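Long-range contacts in CRISPR-associated protein,CRISPR-associated endonuclease Cas9 (Corynebacterium diphtheriae, PDB 6JOO), which is an RNA-guided, magnesium-dependent endonuclease of CRISPR adaptive immunity that cleaves invading DNA, studied here as an engineered construct bound to sgRNA and target DNA: residues D208-I213 with V233-E238; L428-R433 with Q448-E453; L859-L864 with W888-N893. One frame throughout, in Å; residues are numbered along the deposited sequence.

Contact 1 of 3, residues D208-I213 with V233-E238; sequences DYAREI and VVFAAE. With nucleotides of chain B.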
# COMPACT_ATOMS: atom_id res chain seq x y z
N ASP A 208 -10.75 32.32 -6.35
CA ASP A 208 -10.01 33.57 -6.21
C ASP A 208 -9.18 33.86 -7.45
O ASP A 208 -9.11 35.01 -7.90
CB ASP A 208 -9.13 33.52 -4.96
CG ASP A 208 -9.92 33.27 -3.68
OD1 ASP A 208 -11.12 33.62 -3.63
OD2 ASP A 208 -9.34 32.73 -2.72
N TYR A 209 -8.55 32.82 -8.02
CA TYR A 209 -7.78 33.01 -9.25
C TYR A 209 -8.67 33.24 -10.45
O TYR A 209 -8.31 34.00 -11.36
CB TYR A 209 -6.86 31.81 -9.48
CG TYR A 209 -5.63 31.81 -8.61
CD1 TYR A 209 -5.66 31.30 -7.32
CD2 TYR A 209 -4.43 32.34 -9.07
CE1 TYR A 209 -4.54 31.32 -6.52
CE2 TYR A 209 -3.31 32.36 -8.28
CZ TYR A 209 -3.37 31.85 -7.01
OH TYR A 209 -2.25 31.86 -6.21
N ALA A 210 -9.85 32.60 -10.48
CA ALA A 210 -10.79 32.85 -11.56
C ALA A 210 -11.27 34.30 -11.54
O ALA A 210 -11.52 34.90 -12.59
CB ALA A 210 -11.98 31.89 -11.46
N ARG A 211 -11.39 34.88 -10.34
CA ARG A 211 -11.79 36.28 -10.23
C ARG A 211 -10.71 37.20 -10.81
O ARG A 211 -11.03 38.19 -11.48
CB ARG A 211 -12.07 36.63 -8.77
CG ARG A 211 -13.27 37.56 -8.55
CD ARG A 211 -13.58 37.75 -7.07
NE ARG A 211 -13.72 36.47 -6.37
CZ ARG A 211 -12.83 35.99 -5.50
NH1 ARG A 211 -13.04 34.82 -4.92
NH2 ARG A 211 -11.74 36.69 -5.20
N GLU A 212 -9.44 36.87 -10.58
CA GLU A 212 -8.36 37.65 -11.18
C GLU A 212 -8.38 37.54 -12.70
O GLU A 212 -8.20 38.54 -13.41
CB GLU A 212 -7.00 37.20 -10.63
CG GLU A 212 -5.82 37.64 -11.49
CD GLU A 212 -4.49 37.52 -10.77
OE1 GLU A 212 -4.49 37.25 -9.55
OE2 GLU A 212 -3.44 37.68 -11.43
N ILE A 213 -8.61 36.33 -13.22
CA ILE A 213 -8.73 36.15 -14.66
C ILE A 213 -9.92 36.94 -15.20
O ILE A 213 -9.85 37.56 -16.27
CB ILE A 213 -8.84 34.66 -15.01
CG1 ILE A 213 -7.56 33.91 -14.62
CG2 ILE A 213 -9.13 34.47 -16.50
CD1 ILE A 213 -7.47 32.51 -15.20
N VAL A 233 -9.50 25.58 -19.74
CA VAL A 233 -8.15 25.08 -19.97
C VAL A 233 -7.26 25.29 -18.75
O VAL A 233 -6.53 24.39 -18.34
CB VAL A 233 -7.55 25.74 -21.22
CG1 VAL A 233 -6.21 25.10 -21.56
CG2 VAL A 233 -8.51 25.64 -22.39
N VAL A 234 -7.32 26.48 -18.16
CA VAL A 234 -6.46 26.79 -17.01
C VAL A 234 -6.80 25.88 -15.84
O VAL A 234 -5.91 25.32 -15.19
CB VAL A 234 -6.59 28.28 -16.64
CG1 VAL A 234 -5.91 28.56 -15.31
CG2 VAL A 234 -6.01 29.15 -17.74
N PHE A 235 -8.09 25.69 -15.57
CA PHE A 235 -8.53 24.91 -14.42
C PHE A 235 -8.99 23.51 -14.82
O PHE A 235 -9.80 22.90 -14.11
CB PHE A 235 -9.64 25.65 -13.68
CG PHE A 235 -9.24 27.02 -13.21
CD1 PHE A 235 -8.71 27.21 -11.94
CD2 PHE A 235 -9.37 28.13 -14.03
CE1 PHE A 235 -8.33 28.47 -11.50
CE2 PHE A 235 -9.00 29.39 -13.60
CZ PHE A 235 -8.48 29.56 -12.33
N ALA A 236 -8.48 22.98 -15.93
CA ALA A 236 -8.84 21.62 -16.32
C ALA A 236 -8.34 20.62 -15.29
O ALA A 236 -7.29 20.80 -14.67
CB ALA A 236 -8.25 21.29 -17.69
N ALA A 237 -9.11 19.55 -15.09
CA ALA A 237 -8.75 18.52 -14.13
C ALA A 237 -9.63 17.30 -14.36
O ALA A 237 -10.81 17.44 -14.69
CB ALA A 237 -8.89 19.00 -12.69
N GLU A 238 -9.04 16.12 -14.19
CA GLU A 238 -9.81 14.89 -14.26
C GLU A 238 -10.79 14.81 -13.09
O GLU A 238 -10.52 15.32 -12.00
CB GLU A 238 -8.88 13.68 -14.26
CG GLU A 238 -7.90 13.64 -15.42
CD GLU A 238 -8.59 13.39 -16.75
OE1 GLU A 238 -9.69 12.81 -16.76
OE2 GLU A 238 -8.02 13.78 -17.79
P U B 16 -6.56 9.48 -10.64
OP1 U B 16 -6.38 9.29 -12.10
OP2 U B 16 -5.48 9.10 -9.70
O5' U B 16 -6.93 11.01 -10.37
C5' U B 16 -7.95 11.64 -11.12
C4' U B 16 -8.40 12.93 -10.48
O4' U B 16 -8.80 12.71 -9.11
C3' U B 16 -7.35 14.02 -10.38
O3' U B 16 -7.15 14.71 -11.60
C2' U B 16 -7.90 14.90 -9.26
O2' U B 16 -8.92 15.75 -9.74
C1' U B 16 -8.53 13.86 -8.34
N1 U B 16 -7.65 13.49 -7.21
C2 U B 16 -7.71 14.28 -6.08
O2 U B 16 -8.46 15.24 -6.00
N3 U B 16 -6.88 13.91 -5.06
C4 U B 16 -6.00 12.85 -5.06
O4 U B 16 -5.31 12.64 -4.06
C5 U B 16 -5.99 12.08 -6.26
C6 U B 16 -6.79 12.41 -7.28
P U B 17 -5.85 15.63 -11.80
OP1 U B 17 -5.79 16.03 -13.23
OP2 U B 17 -4.69 14.95 -11.17
O5' U B 17 -6.18 16.93 -10.95
C5' U B 17 -5.21 17.51 -10.09
C4' U B 17 -5.87 18.35 -9.03
O4' U B 17 -6.45 17.49 -8.01
C3' U B 17 -4.95 19.27 -8.25
O3' U B 17 -4.64 20.46 -8.94
C2' U B 17 -5.73 19.50 -6.96
O2' U B 17 -6.79 20.42 -7.17
C1' U B 17 -6.34 18.11 -6.74
N1 U B 17 -5.49 17.27 -5.87
C2 U B 17 -5.42 17.59 -4.53
O2 U B 17 -6.04 18.52 -4.02
N3 U B 17 -4.61 16.78 -3.79
C4 U B 17 -3.87 15.71 -4.24
O4 U B 17 -3.18 15.07 -3.44
C5 U B 17 -3.99 15.45 -5.64
C6 U B 17 -4.77 16.22 -6.39
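Two consecutive helices, 206-219 and 224-234, pack here in the N-terminal part of the engineered fusion, and the wedge between them is the ring of F235, which meets Y209, A210 and I213. F235 is the first residue after helix 224-234 to give up helical backbone angles. Its CG stands anti to its own carbonyl carbon (chi1 -58°), and the ring is directed at the flank of the other helix. Ring atom CZ of F235 lies 3.8 Å from the backbone N of A210. Y209 supplies its CB at the ring edge, 4.0 Å from F235 CZ, while its phenol leads away. I213 and F235 meet tip to tip, I213 CD1 at 3.8 Å from F235 CE2. V234, next to F235 in the chain, lays its CG1 over one ring face, offset toward the rim, and that same V234 CG1 comes to 4.2 Å from I213 CD1. No hydrogen bond crosses; the join is van der Waals contact, mostly apolar, and buried.

Polar work is done around it. On helix 206-219, R211 NH1 reaches D208 OD1 at 2.6 Å, in the guanidinium plane and on the anti lone pair of the carboxylate. The carbonyls of V234, F235 and A236 are taken up by R136 and R139. V233 also leans on L80 and F83 of helix 56-86. Beyond F235 the chain runs out extended to the RNA: E238 O accepts a bond from O2' of U16 of chain B at 2.8 Å, and E238 N makes a weak one, 3.4 Å, to OP1 of U17 of chain B. A pair of helices joined by an apolar contact, with the following extended segment bonding to RNA sugar and phosphate, is consistent with the helical, RNA-binding lobe of Cas9.

Contact 2 of 3, residues L428-R433 with Q448-E453; sequences LVRLTR and QEFGIE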
# COMPACT_ATOMS: atom_id res chain seq x y z
N LEU A 428 -33.88 -5.50 -6.40
CA LEU A 428 -34.57 -4.48 -5.62
C LEU A 428 -35.98 -4.25 -6.14
O LEU A 428 -36.93 -4.15 -5.36
CB LEU A 428 -33.77 -3.18 -5.63
CG LEU A 428 -32.71 -2.93 -4.56
CD1 LEU A 428 -33.34 -2.61 -3.23
CD2 LEU A 428 -31.77 -4.09 -4.40
N VAL A 429 -36.14 -4.17 -7.47
CA VAL A 429 -37.46 -3.96 -8.07
C VAL A 429 -38.32 -5.22 -7.94
O VAL A 429 -39.51 -5.13 -7.63
CB VAL A 429 -37.29 -3.53 -9.54
CG1 VAL A 429 -38.48 -3.98 -10.37
CG2 VAL A 429 -37.12 -2.02 -9.63
N ARG A 430 -37.72 -6.39 -8.17
CA ARG A 430 -38.51 -7.62 -8.20
C ARG A 430 -39.14 -7.92 -6.85
O ARG A 430 -40.25 -8.47 -6.79
CB ARG A 430 -37.64 -8.78 -8.67
CG ARG A 430 -37.52 -8.87 -10.18
CD ARG A 430 -36.34 -9.71 -10.64
NE ARG A 430 -36.15 -10.91 -9.84
CZ ARG A 430 -36.94 -11.99 -9.90
NH1 ARG A 430 -37.99 -12.01 -10.71
NH2 ARG A 430 -36.68 -13.04 -9.14
N LEU A 431 -38.47 -7.58 -5.75
CA LEU A 431 -39.03 -7.92 -4.45
C LEU A 431 -40.12 -6.95 -4.03
O LEU A 431 -41.05 -7.35 -3.33
CB LEU A 431 -37.93 -7.98 -3.39
CG LEU A 431 -37.35 -9.38 -3.17
CD1 LEU A 431 -36.51 -9.80 -4.36
CD2 LEU A 431 -36.57 -9.44 -1.87
N THR A 432 -40.05 -5.69 -4.45
CA THR A 432 -41.16 -4.77 -4.21
C THR A 432 -42.41 -5.20 -4.96
O THR A 432 -43.52 -5.11 -4.42
CB THR A 432 -40.77 -3.34 -4.60
OG1 THR A 432 -39.69 -3.38 -5.54
CG2 THR A 432 -40.34 -2.56 -3.37
N ARG A 433 -42.24 -5.68 -6.19
CA ARG A 433 -43.38 -6.20 -6.95
C ARG A 433 -44.01 -7.39 -6.24
O ARG A 433 -45.23 -7.47 -6.10
CB ARG A 433 -42.93 -6.59 -8.36
N GLN A 448 -40.04 -16.13 -1.23
CA GLN A 448 -40.58 -16.83 -2.40
C GLN A 448 -39.89 -16.44 -3.70
O GLN A 448 -39.97 -17.19 -4.67
CB GLN A 448 -42.08 -16.58 -2.52
N GLU A 449 -39.22 -15.29 -3.74
CA GLU A 449 -38.74 -14.77 -5.01
C GLU A 449 -37.65 -15.65 -5.62
O GLU A 449 -37.62 -15.82 -6.85
CB GLU A 449 -38.23 -13.33 -4.86
CG GLU A 449 -39.08 -12.28 -5.59
CD GLU A 449 -39.28 -12.61 -7.07
OE1 GLU A 449 -40.33 -12.26 -7.64
OE2 GLU A 449 -38.39 -13.24 -7.67
N PHE A 450 -36.77 -16.22 -4.80
CA PHE A 450 -35.58 -16.88 -5.31
C PHE A 450 -35.57 -18.39 -5.12
O PHE A 450 -34.61 -19.04 -5.54
CB PHE A 450 -34.33 -16.29 -4.66
CG PHE A 450 -34.22 -14.80 -4.80
CD1 PHE A 450 -33.75 -14.24 -5.97
CD2 PHE A 450 -34.60 -13.96 -3.76
CE1 PHE A 450 -33.65 -12.87 -6.11
CE2 PHE A 450 -34.50 -12.59 -3.89
CZ PHE A 450 -34.02 -12.04 -5.07
N GLY A 451 -36.60 -18.97 -4.51
CA GLY A 451 -36.54 -20.37 -4.16
C GLY A 451 -35.39 -20.68 -3.22
O GLY A 451 -34.75 -21.73 -3.34
N ILE A 452 -35.10 -19.76 -2.30
CA ILE A 452 -33.98 -19.89 -1.37
C ILE A 452 -34.49 -20.58 -0.11
O ILE A 452 -35.42 -20.09 0.54
CB ILE A 452 -33.36 -18.52 -1.04
N GLU A 453 -33.88 -21.72 0.23
CA GLU A 453 -34.26 -22.42 1.45
C GLU A 453 -34.07 -21.49 2.65
O GLU A 453 -33.01 -20.88 2.79
CB GLU A 453 -33.43 -23.69 1.62
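L431 packs against E449 and F450 in the firmer half of this contact. Its CD1 does the touching: 3.4 Å from F450 CZ, where the two side chains cross at about a right angle, and 3.8 Å from E449 CG. Within helix 444-450, CB of E449 also sits over one face of the F450 ring, offset toward the rim, so L431 meets a small apolar patch made by the F450 ring and the aliphatic stem of E449.

The outer half is loose and faces solvent. R430, which is exposed, is bent at chi3 (41°), which sets NE; its guanidinium lies with one face toward E449 OE2, the guanidinium and carboxylate planes 84° apart. The two charges are placed as for a salt bridge, but R430 NH2 and E449 OE2 are modelled too close together, so its detail is doubtful. F450 CE1 lies at the guanidinium edge.

Both segments belong to the alpha-helical lobe, in the N-terminal part of the fusion. Helix 425-436 rests by L428 on A266, F267 and Y270 and by T432 on A273, all of helix 265-277, while F450 of helix 444-450 also touches T427 and L253.

Contact 3 of 3, residues L859-L864 with W888-N893; sequences LRLRPL and WLPAVN. With nucleotides of chain C; nucleotides of chain D.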
# COMPACT_ATOMS: atom_id res chain seq x y z
N LEU A 859 26.52 -9.77 8.17
CA LEU A 859 25.11 -10.12 8.19
C LEU A 859 24.44 -9.51 9.41
O LEU A 859 25.08 -9.23 10.42
CB LEU A 859 24.93 -11.63 8.22
CG LEU A 859 24.77 -12.32 6.87
CD1 LEU A 859 24.95 -13.81 7.05
CD2 LEU A 859 23.39 -12.01 6.32
N ARG A 860 23.13 -9.33 9.31
CA ARG A 860 22.30 -8.94 10.46
C ARG A 860 21.41 -10.12 10.81
O ARG A 860 20.44 -10.40 10.10
CB ARG A 860 21.47 -7.69 10.16
CG ARG A 860 20.77 -7.15 11.41
CD ARG A 860 19.64 -6.19 11.08
NE ARG A 860 20.10 -4.91 10.55
CZ ARG A 860 20.27 -3.81 11.28
NH1 ARG A 860 20.02 -3.83 12.58
NH2 ARG A 860 20.70 -2.69 10.70
N LEU A 861 21.73 -10.80 11.91
CA LEU A 861 21.01 -11.98 12.34
C LEU A 861 20.40 -11.75 13.72
O LEU A 861 20.96 -11.05 14.56
CB LEU A 861 21.92 -13.21 12.38
CG LEU A 861 22.75 -13.48 11.14
CD1 LEU A 861 23.57 -14.75 11.31
CD2 LEU A 861 21.87 -13.56 9.90
N ARG A 862 19.25 -12.38 13.94
CA ARG A 862 18.54 -12.35 15.20
C ARG A 862 18.08 -13.78 15.52
O ARG A 862 17.91 -14.59 14.62
CB ARG A 862 17.33 -11.41 15.16
CG ARG A 862 17.69 -9.94 15.15
CD ARG A 862 16.47 -9.08 15.45
NE ARG A 862 16.79 -7.65 15.41
CZ ARG A 862 16.65 -6.89 14.33
NH1 ARG A 862 16.21 -7.41 13.20
NH2 ARG A 862 16.95 -5.59 14.39
N PRO A 863 17.90 -14.08 16.80
CA PRO A 863 17.39 -15.42 17.15
C PRO A 863 16.02 -15.67 16.52
O PRO A 863 15.13 -14.82 16.59
CB PRO A 863 17.31 -15.37 18.68
CG PRO A 863 18.30 -14.33 19.08
CD PRO A 863 18.24 -13.30 17.99
N LEU A 864 15.88 -16.84 15.89
CA LEU A 864 14.67 -17.11 15.11
C LEU A 864 13.44 -17.24 16.00
O LEU A 864 12.37 -16.73 15.65
CB LEU A 864 14.86 -18.39 14.28
CG LEU A 864 13.63 -19.01 13.60
CD1 LEU A 864 12.98 -18.03 12.63
CD2 LEU A 864 13.99 -20.31 12.89
N TRP A 888 22.76 -9.62 16.21
CA TRP A 888 24.07 -10.19 15.94
C TRP A 888 24.53 -9.78 14.55
O TRP A 888 23.80 -9.94 13.57
CB TRP A 888 24.01 -11.71 16.06
CG TRP A 888 25.35 -12.38 15.99
CD1 TRP A 888 26.57 -11.79 16.18
CD2 TRP A 888 25.61 -13.76 15.69
NE1 TRP A 888 27.57 -12.72 16.02
CE2 TRP A 888 27.01 -13.94 15.72
CE3 TRP A 888 24.80 -14.86 15.41
CZ2 TRP A 888 27.61 -15.17 15.48
CZ3 TRP A 888 25.40 -16.08 15.17
CH2 TRP A 888 26.79 -16.23 15.20
N LEU A 889 25.74 -9.23 14.47
CA LEU A 889 26.30 -8.68 13.24
C LEU A 889 27.59 -9.41 12.90
O LEU A 889 28.68 -8.81 12.89
CB LEU A 889 26.54 -7.18 13.36
CG LEU A 889 25.33 -6.33 13.77
CD1 LEU A 889 25.69 -4.87 13.98
CD2 LEU A 889 24.22 -6.45 12.74
N PRO A 890 27.52 -10.71 12.59
CA PRO A 890 28.74 -11.47 12.35
C PRO A 890 29.35 -11.14 10.99
O PRO A 890 28.65 -10.75 10.06
CB PRO A 890 28.26 -12.93 12.39
CG PRO A 890 26.86 -12.85 11.91
CD PRO A 890 26.31 -11.53 12.37
N ALA A 891 30.66 -11.30 10.91
CA ALA A 891 31.33 -11.20 9.62
C ALA A 891 31.00 -12.42 8.77
O ALA A 891 30.94 -13.54 9.27
CB ALA A 891 32.84 -11.06 9.79
N VAL A 892 30.80 -12.19 7.47
CA VAL A 892 30.41 -13.27 6.57
C VAL A 892 31.49 -14.33 6.50
O VAL A 892 31.20 -15.54 6.54
CB VAL A 892 30.08 -12.69 5.18
CG1 VAL A 892 30.13 -13.77 4.11
CG2 VAL A 892 28.72 -12.01 5.21
N ASN A 893 32.76 -13.92 6.41
CA ASN A 893 33.84 -14.89 6.30
C ASN A 893 34.02 -15.68 7.59
O ASN A 893 34.23 -16.90 7.55
CB ASN A 893 35.15 -14.19 5.92
CG ASN A 893 36.28 -15.18 5.71
OD1 ASN A 893 36.04 -16.33 5.33
ND2 ASN A 893 37.51 -14.74 5.95
P DG C 2 16.37 -4.31 11.24
OP1 DG C 2 16.30 -5.74 10.87
OP2 DG C 2 17.17 -3.90 12.41
O5' DG C 2 16.82 -3.45 9.97
C5' DG C 2 16.33 -3.79 8.68
C4' DG C 2 16.67 -2.70 7.67
O4' DG C 2 16.21 -1.43 8.16
C3' DG C 2 18.16 -2.51 7.40
O3' DG C 2 18.58 -3.38 6.35
C2' DG C 2 18.22 -1.05 6.97
C1' DG C 2 17.13 -0.41 7.82
N9 DG C 2 17.61 0.21 9.06
C8 DG C 2 17.57 -0.32 10.33
N7 DG C 2 18.07 0.47 11.24
C5 DG C 2 18.46 1.60 10.53
C6 DG C 2 19.06 2.80 10.99
O6 DG C 2 19.38 3.11 12.15
N1 DG C 2 19.29 3.69 9.94
C2 DG C 2 18.98 3.45 8.63
N2 DG C 2 19.27 4.43 7.76
N3 DG C 2 18.41 2.33 8.19
C4 DG C 2 18.18 1.46 9.19
P DG C 3 20.09 -3.94 6.31
OP1 DG C 3 20.19 -4.91 5.20
OP2 DG C 3 20.42 -4.39 7.68
O5' DG C 3 20.99 -2.64 6.02
C5' DG C 3 21.13 -2.14 4.69
C4' DG C 3 21.49 -0.65 4.70
O4' DG C 3 20.87 -0.02 5.83
C3' DG C 3 22.98 -0.35 4.79
O3' DG C 3 23.48 -0.04 3.51
C2' DG C 3 23.07 0.87 5.71
C1' DG C 3 21.70 0.98 6.36
N9 DG C 3 21.73 0.80 7.80
C8 DG C 3 21.45 -0.35 8.50
N7 DG C 3 21.56 -0.22 9.79
C5 DG C 3 21.95 1.10 9.96
C6 DG C 3 22.23 1.82 11.15
O6 DG C 3 22.19 1.42 12.32
N1 DG C 3 22.60 3.14 10.88
C2 DG C 3 22.68 3.69 9.62
N2 DG C 3 23.04 4.97 9.56
N3 DG C 3 22.42 3.02 8.50
C4 DG C 3 22.06 1.74 8.75
P DA D 2 33.08 -10.77 14.58
OP1 DA D 2 32.73 -11.91 15.46
OP2 DA D 2 32.28 -10.48 13.37
O5' DA D 2 33.08 -9.45 15.48
C5' DA D 2 33.58 -9.49 16.80
C4' DA D 2 33.59 -8.10 17.41
O4' DA D 2 34.20 -7.18 16.48
C3' DA D 2 32.20 -7.54 17.73
O3' DA D 2 32.12 -7.25 19.12
C2' DA D 2 32.08 -6.26 16.88
C1' DA D 2 33.53 -5.94 16.53
N9 DA D 2 33.67 -5.31 15.21
C8 DA D 2 33.68 -5.95 14.01
N7 DA D 2 33.83 -5.14 12.98
C5 DA D 2 33.94 -3.89 13.56
C6 DA D 2 34.12 -2.61 13.00
N6 DA D 2 34.22 -2.39 11.68
N1 DA D 2 34.19 -1.56 13.85
C2 DA D 2 34.08 -1.79 15.16
N3 DA D 2 33.91 -2.95 15.80
C4 DA D 2 33.85 -3.97 14.93
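L861 N donates to the carbonyl oxygen of W888 at 2.8 Å in a nearly straight bond (175°), and the CA-H of R860 makes only a longer CA-H...O contact with the same oxygen. The return bond, W888 N to L861 O, is weak and bent; together the two make a single antiparallel bridge, a hydrogen-bonded pair. Two residues further along each segment, L859 N donates to P890 O at 3.0 Å, and L859 O receives the CA-H of L889, with L889 CA at 3.1 Å.

Side chains fill in around the backbone. L861 and P890 cross at about a right angle, CD1 of the leucine 3.8 Å from CG of the proline, and P890 CB sits over one face of the W888 indole. R860 and L889 run side by side, R860 CG against L889 CD2.

Strand 858-863 is the edge strand of a five-stranded antiparallel sheet in the Cas9 C-terminal domain, the PAM-interacting region of the enzyme and the C-terminal part of this fusion; with 847-855 on its other side, segment 888-890 pairs with its outer edge through that single bridge.

From that edge the arginines reach DNA. The R860 chain bends at chi3 (-71°), which sets NE where it donates to OP2 of DG3 of chain C at 2.9 Å, and NH2 comes to within 2.8 Å of N7 of that guanine. R862, extended from CG to NE, clasps one phosphate: NH2 bonds OP2 of DG2 of chain C at 2.6 Å, and NH1 bonds OP1 of that nucleotide at 2.9 Å as well as forming a salt bridge with D851. On the other DNA strand, OP2 of DA2 of chain D accepts the N-H of A891, the N-cap residue of helix 892-898, whose N-terminal end would probably favour that negative charge.

How the contacts relate
The three contacts follow one another along the chain without overlapping and are far apart: centres of contacts 1 and 2 lie about 51 Å apart, those of 1 and 3 about 58 Å, and those of 2 and 3 about 64 Å, with no touch between any two. Contacts 1 and 2 both join neighbouring helices, 206-219 with 224-234 and 425-436 with 444-450. Contact 3 belongs instead to the C-terminal domain, on an edge strand of an antiparallel sheet, across the chain's centre from both. Nucleic acid is met in contact 1 as RNA and in contact 3 as DNA, which is consistent with different parts of the protein holding the guide RNA and the DNA.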